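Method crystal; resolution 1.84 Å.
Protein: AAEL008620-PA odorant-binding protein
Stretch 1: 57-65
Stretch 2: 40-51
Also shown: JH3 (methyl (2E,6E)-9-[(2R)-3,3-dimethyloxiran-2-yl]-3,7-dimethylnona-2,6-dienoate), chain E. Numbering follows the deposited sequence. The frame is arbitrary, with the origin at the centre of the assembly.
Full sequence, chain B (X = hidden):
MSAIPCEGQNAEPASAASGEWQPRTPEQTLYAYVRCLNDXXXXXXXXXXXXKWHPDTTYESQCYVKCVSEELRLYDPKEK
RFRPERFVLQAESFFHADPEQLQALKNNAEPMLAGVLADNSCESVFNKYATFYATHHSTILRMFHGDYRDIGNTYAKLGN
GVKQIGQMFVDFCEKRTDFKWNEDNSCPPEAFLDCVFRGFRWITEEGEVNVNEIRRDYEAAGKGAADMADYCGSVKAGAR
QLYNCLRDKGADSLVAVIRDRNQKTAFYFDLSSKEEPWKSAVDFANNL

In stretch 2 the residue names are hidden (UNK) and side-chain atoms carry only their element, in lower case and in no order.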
# COMPACT_ATOMS: atom_id res chain seq x y z
N THR B 57 36.36 0.94 -11.58
CA THR B 57 37.02 -0.30 -11.97
C THR B 57 37.88 -0.89 -10.86
O THR B 57 38.58 -1.89 -11.11
CB THR B 57 37.86 -0.10 -13.23
OG1 THR B 57 38.96 0.77 -12.93
CG2 THR B 57 37.02 0.51 -14.35
N THR B 58 37.86 -0.33 -9.65
CA THR B 58 38.64 -0.93 -8.58
C THR B 58 38.06 -2.30 -8.22
O THR B 58 36.92 -2.64 -8.56
CB THR B 58 38.67 -0.03 -7.34
OG1 THR B 58 37.36 0.14 -6.82
CG2 THR B 58 39.25 1.33 -7.69
N TYR B 59 38.88 -3.10 -7.53
CA TYR B 59 38.49 -4.47 -7.21
C TYR B 59 37.23 -4.50 -6.36
O TYR B 59 36.33 -5.33 -6.58
CB TYR B 59 39.63 -5.19 -6.49
CG TYR B 59 39.38 -6.66 -6.20
CD1 TYR B 59 39.41 -7.60 -7.23
CD2 TYR B 59 39.13 -7.10 -4.91
CE1 TYR B 59 39.19 -8.94 -6.98
CE2 TYR B 59 38.91 -8.45 -4.64
CZ TYR B 59 38.95 -9.36 -5.68
OH TYR B 59 38.74 -10.70 -5.43
N GLU B 60 37.13 -3.62 -5.36
CA GLU B 60 35.95 -3.63 -4.50
C GLU B 60 34.69 -3.32 -5.30
O GLU B 60 33.64 -3.90 -5.04
CB GLU B 60 36.13 -2.65 -3.34
CG GLU B 60 36.93 -3.23 -2.17
CD GLU B 60 36.22 -4.41 -1.50
OE1 GLU B 60 36.31 -5.55 -2.02
OE2 GLU B 60 35.57 -4.21 -0.46
N SER B 61 34.77 -2.40 -6.27
CA SER B 61 33.61 -2.11 -7.11
C SER B 61 33.26 -3.28 -8.03
O SER B 61 32.08 -3.56 -8.27
CB SER B 61 33.86 -0.86 -7.96
OG SER B 61 34.21 0.25 -7.16
N GLN B 62 34.28 -3.94 -8.59
CA GLN B 62 34.03 -5.12 -9.40
C GLN B 62 33.36 -6.20 -8.57
O GLN B 62 32.41 -6.85 -9.03
CB GLN B 62 35.33 -5.64 -10.02
CG GLN B 62 36.00 -4.65 -10.97
CD GLN B 62 37.36 -5.11 -11.44
OE1 GLN B 62 38.10 -5.75 -10.70
NE2 GLN B 62 37.70 -4.79 -12.68
N CYS B 63 33.81 -6.39 -7.33
CA CYS B 63 33.18 -7.41 -6.51
C CYS B 63 31.76 -7.03 -6.12
O CYS B 63 30.91 -7.91 -5.97
CB CYS B 63 34.00 -7.71 -5.27
SG CYS B 63 35.57 -8.53 -5.69
N TYR B 64 31.48 -5.73 -5.95
CA TYR B 64 30.10 -5.33 -5.66
C TYR B 64 29.17 -5.66 -6.82
O TYR B 64 28.05 -6.15 -6.62
CB TYR B 64 30.03 -3.83 -5.34
CG TYR B 64 28.65 -3.38 -4.92
CD1 TYR B 64 28.17 -3.68 -3.65
CD2 TYR B 64 27.80 -2.70 -5.80
CE1 TYR B 64 26.88 -3.29 -3.25
CE2 TYR B 64 26.52 -2.30 -5.41
CZ TYR B 64 26.07 -2.60 -4.14
OH TYR B 64 24.80 -2.21 -3.73
N VAL B 65 29.60 -5.37 -8.04
CA VAL B 65 28.79 -5.70 -9.21
C VAL B 65 28.56 -7.21 -9.31
O VAL B 65 27.44 -7.67 -9.58
CB VAL B 65 29.43 -5.14 -10.49
CG1 VAL B 65 28.60 -5.55 -11.72
CG2 VAL B 65 29.52 -3.61 -10.39
N UNK B 40 30.68 -5.53 2.09
CA UNK B 40 31.88 -4.92 1.53
C UNK B 40 32.61 -4.07 2.57
O UNK B 40 31.99 -3.33 3.34
o UNK B 40 32.68 -3.45 -0.23
c UNK B 40 31.52 -4.06 0.32
N UNK B 41 33.94 -4.16 2.57
CA UNK B 41 34.78 -3.30 3.39
C UNK B 41 35.28 -2.07 2.64
O UNK B 41 36.19 -1.39 3.12
o UNK B 41 36.71 -4.68 2.86
c UNK B 41 35.98 -4.09 3.93
N UNK B 42 34.70 -1.76 1.47
CA UNK B 42 35.14 -0.62 0.69
C UNK B 42 34.92 0.69 1.44
O UNK B 42 34.09 0.78 2.36
c UNK B 42 34.39 -0.58 -0.65
N UNK B 43 35.66 1.72 1.04
CA UNK B 43 35.52 3.05 1.60
C UNK B 43 34.11 3.59 1.37
O UNK B 43 33.38 3.15 0.48
c UNK B 43 36.51 4.02 0.96
o UNK B 43 36.08 4.34 -0.36
N UNK B 44 33.74 4.59 2.17
CA UNK B 44 32.44 5.24 2.00
C UNK B 44 32.37 5.96 0.66
O UNK B 44 31.31 6.00 0.03
c UNK B 44 31.00 7.12 2.83
c UNK B 44 30.57 4.68 4.44
c UNK B 44 32.17 6.21 3.17
c UNK B 44 31.89 5.44 4.46
N UNK B 45 33.46 6.59 0.23
CA UNK B 45 33.41 7.28 -1.06
C UNK B 45 33.09 6.32 -2.18
O UNK B 45 32.28 6.62 -3.07
o UNK B 45 35.44 8.46 1.35
c UNK B 45 34.69 9.29 0.77
c UNK B 45 34.73 8.00 -1.36
c UNK B 45 34.81 9.38 -0.72
o UNK B 45 33.83 10.00 1.35
N UNK B 46 33.70 5.13 -2.14
CA UNK B 46 33.37 4.09 -3.11
C UNK B 46 31.90 3.71 -3.04
O UNK B 46 31.20 3.67 -4.06
o UNK B 46 35.10 3.56 -5.62
c UNK B 46 34.27 2.88 -2.90
n UNK B 46 36.92 2.28 -5.27
c UNK B 46 35.71 3.10 -3.34
c UNK B 46 35.89 3.00 -4.85
N UNK B 47 31.40 3.46 -1.82
CA UNK B 47 30.00 3.05 -1.69
C UNK B 47 29.03 4.15 -2.13
O UNK B 47 27.93 3.84 -2.60
c UNK B 47 29.70 2.62 -0.26
c UNK B 47 30.84 -0.30 1.99
n UNK B 47 30.40 -0.80 3.33
c UNK B 47 30.19 1.02 1.62
c UNK B 47 30.41 1.34 0.15
N UNK B 48 29.41 5.42 -1.98
CA UNK B 48 28.57 6.50 -2.49
C UNK B 48 28.50 6.45 -4.02
O UNK B 48 27.43 6.61 -4.61
c UNK B 48 28.81 8.02 -0.50
c UNK B 48 29.46 9.26 0.11
c UNK B 48 28.45 9.00 -2.78
c UNK B 48 29.09 7.86 -1.99
N UNK B 49 29.64 6.21 -4.68
CA UNK B 49 29.62 6.02 -6.13
C UNK B 49 28.71 4.87 -6.53
O UNK B 49 28.06 4.93 -7.58
c UNK B 49 31.92 6.98 -6.54
c UNK B 49 31.03 5.76 -6.65
o UNK B 49 31.48 8.11 -6.74
n UNK B 49 33.18 6.75 -6.20
N UNK B 50 28.68 3.80 -5.73
CA UNK B 50 27.84 2.66 -6.11
C UNK B 50 26.36 3.01 -6.02
O UNK B 50 25.58 2.65 -6.91
c UNK B 50 28.14 1.45 -5.23
c UNK B 50 32.45 -0.84 -3.98
c UNK B 50 30.60 -1.53 -2.59
c UNK B 50 31.56 -0.01 -4.67
n UNK B 50 31.78 0.84 -5.72
c UNK B 50 30.59 1.46 -6.04
c UNK B 50 30.20 0.09 -4.32
c UNK B 50 31.95 -1.59 -2.95
c UNK B 50 29.71 -0.70 -3.27
c UNK B 50 29.60 1.02 -5.22
N UNK B 51 25.95 3.69 -4.95
CA UNK B 51 24.52 3.99 -4.83
C UNK B 51 24.06 5.05 -5.82
O UNK B 51 22.85 5.24 -5.98
c UNK B 51 24.81 5.77 -3.04
c UNK B 51 24.15 4.44 -3.39
c UNK B 51 24.51 3.36 -2.38
C1 JH3 E . 21.44 1.24 -2.90
O2 JH3 E . 20.57 2.04 -3.19
O1 JH3 E . 21.58 0.86 -1.52
CM JH3 E . 20.64 1.37 -0.57
C2 JH3 E . 22.36 0.62 -3.88
C3 JH3 E . 22.42 0.85 -5.19
C3' JH3 E . 21.54 1.82 -5.92
C4 JH3 E . 23.44 0.05 -5.96
C5 JH3 E . 22.82 -0.44 -7.26
C6 JH3 E . 23.63 -1.59 -7.81
C7 JH3 E . 24.58 -1.43 -8.75
C7' JH3 E . 24.91 -0.06 -9.29
C8 JH3 E . 25.33 -2.66 -9.24
C9 JH3 E . 25.09 -2.94 -10.73
CA JH3 E . 23.61 -2.95 -11.09
O3 JH3 E . 23.36 -3.38 -12.45
CB JH3 E . 23.03 -4.32 -11.43
CB' JH3 E . 21.55 -4.45 -11.04
CC JH3 E . 23.93 -5.55 -11.44
O HOH W 1 32.87 -5.30 -2.59

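Position 40 has one side-chain carbon and one oxygen. The oxygen lies 3.0 Å from Glu60 OE2, and a hydroxyl on a single carbon makes this Ser40. Its OG donates a hydrogen bond to that carboxylate oxygen.

Position 41 again carries one carbon and one oxygen. The oxygen stands 3.5 Å from Glu60 OE2. This is Ser41, which is exposed.

Position 42 has a lone carbon, CB, pointing toward stretch 1 and 3.8 Å from Glu60 OE2. It is Ala42. Its backbone N is 3.2 Å from Glu60 OE2, but the angle is too poor for a hydrogen bond.

Position 43 has one carbon and one oxygen and does not touch stretch 1. The oxygen accepts from the backbone N of position 46 at 3.1 Å, capping the helix that follows. The residue is Ser43.

Position 44 has four carbons, forked at the first, with one arm two carbons long. It is out of reach of stretch 1. This is Ile44.

Position 45 has three carbons, the third bearing two oxygens. A carboxylate at the end of such a chain means Glu45. It is exposed and makes no contact across the stretches.

Position 46 has three carbons, the third bearing one oxygen and one nitrogen. The length and terminal amide give Gln46. Its CA-to-CB bond points toward stretch 1, and the amide reaches Thr58 and Ser61. The amide is probably turned over in the model, so its oxygen and nitrogen are not assigned roles here.

Position 47 has four carbons in a row ending in nitrogen, an extended chain with no contact to stretch 1. It is Lys47. Its NZ donates to Ser40 O at 3.0 Å, tying the helix back to the preceding loop.

Position 48 repeats the four-carbon forked pattern with one longer arm. It is out of reach of stretch 1 and is Ile48.

Position 49 has two carbons, the second bearing one oxygen and one nitrogen. The shorter amide is Asn49. It does not touch stretch 1.

Position 50 has one carbon leading into fused five- and six-membered rings of eight carbons and one nitrogen. The rings meet Glu60, Ser61 and Tyr64. Only an indole fits, so this is Trp50. NE1 donates to Ser61 OG at 2.9 Å.

Position 51 has one carbon carrying two more. The branched three-carbon group is Val51, pointing away from stretch 1.

The two stretches bury 401 Å² between them, both sides summed, loop residues included; the N-to-C directions of their helices differ by 40°. Trp50 contributes the largest share. Its six-membered ring forms an offset stack with the Tyr64 ring, with centroids 4.4 Å apart, and Tyr64 CB sits over its face, 3.7 Å from the ring centroid. At its edge, Ser61 satisfies the indole nitrogen. Near the loop, Glu60 turns its carboxylate to Ser40, and a water donates to both Ser40 OG (3.0 Å) and Glu60 O (2.9 Å). Both aromatic residues also border the bound JH3: Tyr64 OH and Trp50 O each approach JH3 C4 to 3.5 Å.

Stretch 2, residues 40-51: SSASIEQKINWV
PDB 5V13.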